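Local coordinates for protein TSSL (Francisella novicida, PDB 4ACK) that probably serves as a membrane-anchored component of the type VI secretion system, contributing its cytoplasmic helical domain to the protein-export machinery linked to virulence, at residues 61-66 with 101-106; 66-71 with 128-133. All coordinates share one frame; numbering follows the deposited sequence.

Contact 1 (61-66 with 101-106)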
# COMPACT_ATOMS: atom_id res chain seq x y z
N ILE A 61 1.90 -3.67 -7.59
CA ILE A 61 1.39 -2.33 -7.49
C ILE A 61 0.34 -2.37 -6.37
O ILE A 61 0.37 -1.52 -5.54
CB ILE A 61 0.71 -1.91 -8.82
CG1 ILE A 61 1.77 -1.67 -9.87
CG2 ILE A 61 -0.21 -0.65 -8.63
CD1 ILE A 61 1.17 -1.82 -11.29
N VAL A 62 -0.54 -3.38 -6.35
CA VAL A 62 -1.63 -3.38 -5.41
C VAL A 62 -1.24 -3.95 -3.99
O VAL A 62 -1.76 -3.51 -2.99
CB VAL A 62 -2.82 -4.18 -5.97
CG1 VAL A 62 -4.01 -4.42 -4.92
CG2 VAL A 62 -3.32 -3.49 -7.28
N PHE A 63 -0.37 -4.95 -3.92
CA PHE A 63 -0.02 -5.47 -2.57
C PHE A 63 0.55 -4.36 -1.61
O PHE A 63 0.15 -4.29 -0.47
CB PHE A 63 0.96 -6.62 -2.66
CG PHE A 63 1.30 -7.18 -1.32
CD1 PHE A 63 2.32 -6.60 -0.54
CD2 PHE A 63 0.56 -8.24 -0.80
CE1 PHE A 63 2.63 -7.14 0.73
CE2 PHE A 63 0.85 -8.78 0.49
CZ PHE A 63 1.87 -8.23 1.23
N PRO A 64 1.51 -3.55 -2.07
CA PRO A 64 2.06 -2.58 -1.17
C PRO A 64 1.03 -1.56 -0.70
O PRO A 64 1.19 -0.99 0.38
CB PRO A 64 3.12 -1.86 -2.02
CG PRO A 64 3.55 -2.93 -3.04
CD PRO A 64 2.26 -3.63 -3.34
N LEU A 65 0.02 -1.25 -1.53
CA LEU A 65 -0.99 -0.29 -1.13
C LEU A 65 -1.82 -0.91 -0.06
O LEU A 65 -2.15 -0.24 0.91
CB LEU A 65 -1.88 0.13 -2.34
CG LEU A 65 -3.06 1.01 -1.99
CD1 LEU A 65 -2.45 2.34 -1.50
CD2 LEU A 65 -3.92 1.20 -3.27
N LEU A 66 -2.17 -2.18 -0.20
CA LEU A 66 -2.88 -2.88 0.87
C LEU A 66 -2.11 -2.99 2.19
O LEU A 66 -2.71 -2.94 3.30
CB LEU A 66 -3.21 -4.30 0.47
CG LEU A 66 -3.96 -4.51 -0.84
CD1 LEU A 66 -4.31 -5.99 -1.01
CD2 LEU A 66 -5.19 -3.65 -0.96
N GLU A 101 7.68 -6.87 5.56
CA GLU A 101 8.84 -7.43 4.78
C GLU A 101 8.62 -7.51 3.27
O GLU A 101 9.49 -7.16 2.50
CB GLU A 101 9.16 -8.86 5.31
CG GLU A 101 9.81 -8.69 6.71
CD GLU A 101 10.16 -9.97 7.45
OE1 GLU A 101 9.72 -11.07 7.03
OE2 GLU A 101 10.90 -9.82 8.47
N TYR A 102 7.48 -8.04 2.85
CA TYR A 102 7.30 -8.37 1.44
C TYR A 102 7.31 -7.10 0.53
O TYR A 102 7.82 -7.11 -0.61
CB TYR A 102 6.06 -9.26 1.26
CG TYR A 102 5.94 -9.80 -0.16
CD1 TYR A 102 7.02 -10.41 -0.79
CD2 TYR A 102 4.76 -9.62 -0.91
CE1 TYR A 102 6.89 -10.89 -2.14
CE2 TYR A 102 4.63 -10.07 -2.20
CZ TYR A 102 5.70 -10.70 -2.82
OH TYR A 102 5.54 -11.16 -4.11
N VAL A 103 6.81 -5.99 1.05
CA VAL A 103 6.93 -4.71 0.27
C VAL A 103 8.38 -4.42 -0.09
O VAL A 103 8.67 -3.93 -1.18
CB VAL A 103 6.32 -3.53 1.06
CG1 VAL A 103 6.78 -2.15 0.53
CG2 VAL A 103 4.82 -3.69 1.19
N PHE A 104 9.31 -4.67 0.84
CA PHE A 104 10.72 -4.36 0.49
C PHE A 104 11.33 -5.44 -0.38
O PHE A 104 12.23 -5.17 -1.20
CB PHE A 104 11.57 -4.02 1.72
CG PHE A 104 11.05 -2.81 2.45
CD1 PHE A 104 11.35 -1.54 1.99
CD2 PHE A 104 10.20 -2.97 3.55
CE1 PHE A 104 10.83 -0.40 2.63
CE2 PHE A 104 9.70 -1.88 4.21
CZ PHE A 104 10.02 -0.56 3.74
N GLU A 105 10.76 -6.63 -0.30
CA GLU A 105 11.08 -7.63 -1.31
C GLU A 105 10.60 -7.21 -2.71
O GLU A 105 11.37 -7.28 -3.68
CB GLU A 105 10.49 -9.00 -1.00
CG GLU A 105 11.15 -10.06 -1.90
CD GLU A 105 10.57 -11.45 -1.66
OE1 GLU A 105 10.27 -11.74 -0.51
OE2 GLU A 105 10.40 -12.22 -2.62
N ILE A 106 9.35 -6.77 -2.84
CA ILE A 106 8.88 -6.13 -4.11
C ILE A 106 9.80 -5.02 -4.58
O ILE A 106 10.20 -4.98 -5.78
CB ILE A 106 7.46 -5.60 -3.94
CG1 ILE A 106 6.56 -6.82 -3.79
CG2 ILE A 106 7.06 -4.63 -5.14
CD1 ILE A 106 5.10 -6.52 -3.35
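Phe63 and Tyr102 meet as a T-shaped pair, the edge of the tyrosine ring directed at one face of the phenylalanine ring. The ring planes stand 78° apart, and Tyr102 CD2 comes within 3.7 Å of Phe63 CE1, over the rim of that face and not its centre. Both rings leave their helices with CG anti to the backbone N, which carries them across the space between two roughly antiparallel segments whose axes approach to 9.7 Å. Val103 lies at the edge of the Phe63 ring: its CG2, set beside its own backbone N, reaches Pro64 CA at 3.8 Å. A compact beta-branched residue suits this place, where the backbones come nearest. Ile106 sends its longer branch across obliquely, so that CD1 ends 3.9 Å from Pro64 CG and also touches Phe63 CD1. The puckered proline ring offers a compact apolar surface here, and its nitrogen, lacking a hydrogen to give to the preceding turn, marks a kink in the helix. The tyrosine hydroxyl is hydrogen-bonded to Lys59. Helix 89-94 adds Gln90 and Tyr94 against Phe63, helix 118-129 brings Ile127 onto Pro64, and helix 4-20 packs on Leu65, burying the pairing of helices 55-79 and 99-112 within an all-helical domain.

Contact 2 (66-71 with 128-133)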
# COMPACT_ATOMS: atom_id res chain seq x y z
N LEU A 66 -2.17 -2.18 -0.20
CA LEU A 66 -2.88 -2.88 0.87
C LEU A 66 -2.11 -2.99 2.19
O LEU A 66 -2.71 -2.94 3.30
CB LEU A 66 -3.21 -4.30 0.47
CG LEU A 66 -3.96 -4.51 -0.84
CD1 LEU A 66 -4.31 -5.99 -1.01
CD2 LEU A 66 -5.19 -3.65 -0.96
N ALA A 67 -0.81 -3.26 2.08
CA ALA A 67 0.06 -3.33 3.23
C ALA A 67 0.17 -1.96 3.92
O ALA A 67 0.25 -1.88 5.16
CB ALA A 67 1.44 -3.80 2.81
N TYR A 68 0.23 -0.88 3.13
CA TYR A 68 0.22 0.44 3.68
C TYR A 68 -1.11 0.69 4.48
O TYR A 68 -1.08 1.16 5.65
CB TYR A 68 0.45 1.47 2.59
CG TYR A 68 0.01 2.88 2.98
CD1 TYR A 68 -1.34 3.31 2.80
CD2 TYR A 68 0.89 3.73 3.63
CE1 TYR A 68 -1.77 4.61 3.23
CE2 TYR A 68 0.51 5.01 4.06
CZ TYR A 68 -0.81 5.46 3.84
OH TYR A 68 -1.12 6.74 4.25
N VAL A 69 -2.27 0.37 3.87
CA VAL A 69 -3.55 0.56 4.53
C VAL A 69 -3.63 -0.29 5.82
O VAL A 69 -3.96 0.23 6.90
CB VAL A 69 -4.74 0.18 3.64
CG1 VAL A 69 -6.02 0.29 4.46
CG2 VAL A 69 -4.82 1.11 2.40
N ASP A 70 -3.33 -1.58 5.69
CA ASP A 70 -3.26 -2.45 6.84
C ASP A 70 -2.38 -1.88 7.96
O ASP A 70 -2.79 -1.93 9.12
CB ASP A 70 -2.77 -3.83 6.47
CG ASP A 70 -3.80 -4.64 5.74
OD1 ASP A 70 -5.02 -4.28 5.75
OD2 ASP A 70 -3.38 -5.65 5.14
N GLU A 71 -1.21 -1.32 7.60
CA GLU A 71 -0.26 -0.87 8.61
C GLU A 71 -0.83 0.32 9.41
O GLU A 71 -0.58 0.49 10.59
CB GLU A 71 1.04 -0.40 7.95
CG GLU A 71 2.13 0.03 9.01
CD GLU A 71 3.46 0.34 8.37
OE1 GLU A 71 4.06 -0.62 7.84
OE2 GLU A 71 3.89 1.53 8.38
N LEU A 128 5.76 5.34 0.66
CA LEU A 128 6.93 5.75 1.45
C LEU A 128 6.89 7.26 1.85
O LEU A 128 7.41 7.64 2.91
CB LEU A 128 8.27 5.40 0.74
CG LEU A 128 8.65 3.89 0.58
CD1 LEU A 128 9.95 3.67 -0.25
CD2 LEU A 128 8.80 3.20 1.93
N HIS A 129 6.32 8.11 0.98
CA HIS A 129 6.10 9.51 1.31
C HIS A 129 4.97 9.68 2.25
O HIS A 129 4.92 10.69 2.91
CB HIS A 129 5.94 10.41 0.07
CG HIS A 129 7.26 10.86 -0.47
ND1 HIS A 129 7.93 10.19 -1.47
CD2 HIS A 129 8.09 11.86 -0.07
CE1 HIS A 129 9.09 10.79 -1.71
NE2 HIS A 129 9.21 11.79 -0.86
N ASN A 130 4.05 8.71 2.28
CA ASN A 130 3.06 8.60 3.37
C ASN A 130 3.44 7.74 4.62
O ASN A 130 2.54 7.24 5.32
CB ASN A 130 1.71 8.23 2.78
CG ASN A 130 1.14 9.41 1.98
OD1 ASN A 130 0.48 10.27 2.57
ND2 ASN A 130 1.53 9.54 0.69
N ASP A 131 4.74 7.61 4.89
CA ASP A 131 5.28 7.02 6.13
C ASP A 131 4.99 5.55 6.32
O ASP A 131 4.76 5.11 7.46
CB ASP A 131 4.86 7.84 7.36
CG ASP A 131 5.36 9.27 7.24
OD1 ASP A 131 6.40 9.49 6.62
OD2 ASP A 131 4.70 10.18 7.73
N PHE A 132 4.95 4.80 5.22
CA PHE A 132 5.10 3.35 5.33
C PHE A 132 6.49 3.02 5.89
O PHE A 132 7.52 3.48 5.38
CB PHE A 132 4.89 2.64 3.99
CG PHE A 132 4.90 1.14 4.11
CD1 PHE A 132 3.81 0.44 4.66
CD2 PHE A 132 6.02 0.42 3.72
CE1 PHE A 132 3.82 -0.96 4.76
CE2 PHE A 132 6.08 -0.97 3.85
CZ PHE A 132 4.96 -1.67 4.34
N TYR A 133 6.49 2.22 6.94
CA TYR A 133 7.72 1.81 7.66
C TYR A 133 7.99 0.31 7.53
O TYR A 133 9.14 -0.11 7.42
CB TYR A 133 7.62 2.15 9.15
CG TYR A 133 7.46 3.62 9.42
CD1 TYR A 133 8.16 4.57 8.67
CD2 TYR A 133 6.61 4.07 10.42
CE1 TYR A 133 8.01 5.94 8.92
CE2 TYR A 133 6.48 5.44 10.68
CZ TYR A 133 7.18 6.36 9.93
OH TYR A 133 7.03 7.70 10.16
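Phe132 fills the tight half of this contact. With CG anti to its backbone N (chi1 -175°), its ring lies across helix 55-79 and turns its CD1/CE1 edge to it, where CD1 packs 3.7 Å from Tyr68 CA and CE1 stands 4.2 Å from Ala67 CB; the small alanine leaves room for so large a ring. Tyr68 runs past it in the opposite direction and presents its ring edge to Asn130, CE2 being 3.3 Å from Asn130 O while OH lies 3.5 Å from Asn130 CB. On the looser side the residues are more exposed: Asn130 and Tyr133 are partly exposed, and Asp131 is exposed. Asp131, at positive phi, is the C' residue of the Schellman motif that ends helix 118-129. The extended Glu71 takes the Tyr133 N-H on the syn lone pair of OE2, at 3.1 Å and 164°, while OE1 accepts from Gly134 N and lies 3.1 Å from Phe132 CE1. The carboxylate is turned 16° from the Phe132 ring plane. Two successive backbone N-H groups thus grip both oxygens, an arrangement that should favour the charged carboxylate, and Lys72, bonded to Asp131 O, adds a positive charge likely to act the same way.

Contacts 1 and 2 sit on consecutive turns of helix 55-79, share Leu66, and have centres about 9 Å apart. They form one continuous apolar layer: Val103 of contact 1 reaches two residues of contact 2, its CG2 lying 3.7 Å from Ala67 CB and its CG1 3.6 Å from Phe132 CE2. Phe104, which takes no part in contact 1 itself, adds its CE2 at 3.7 Å from the same Phe132 CE2. Helices 99-112 and 118-129 follow each other in the chain and bring their segments to neighbouring places along the same helix. A bound 1,2-ethanediol, probably from the crystallisation liquor, lies about 4 Å from the Glu71 side chain, on the more polar side of contact 2.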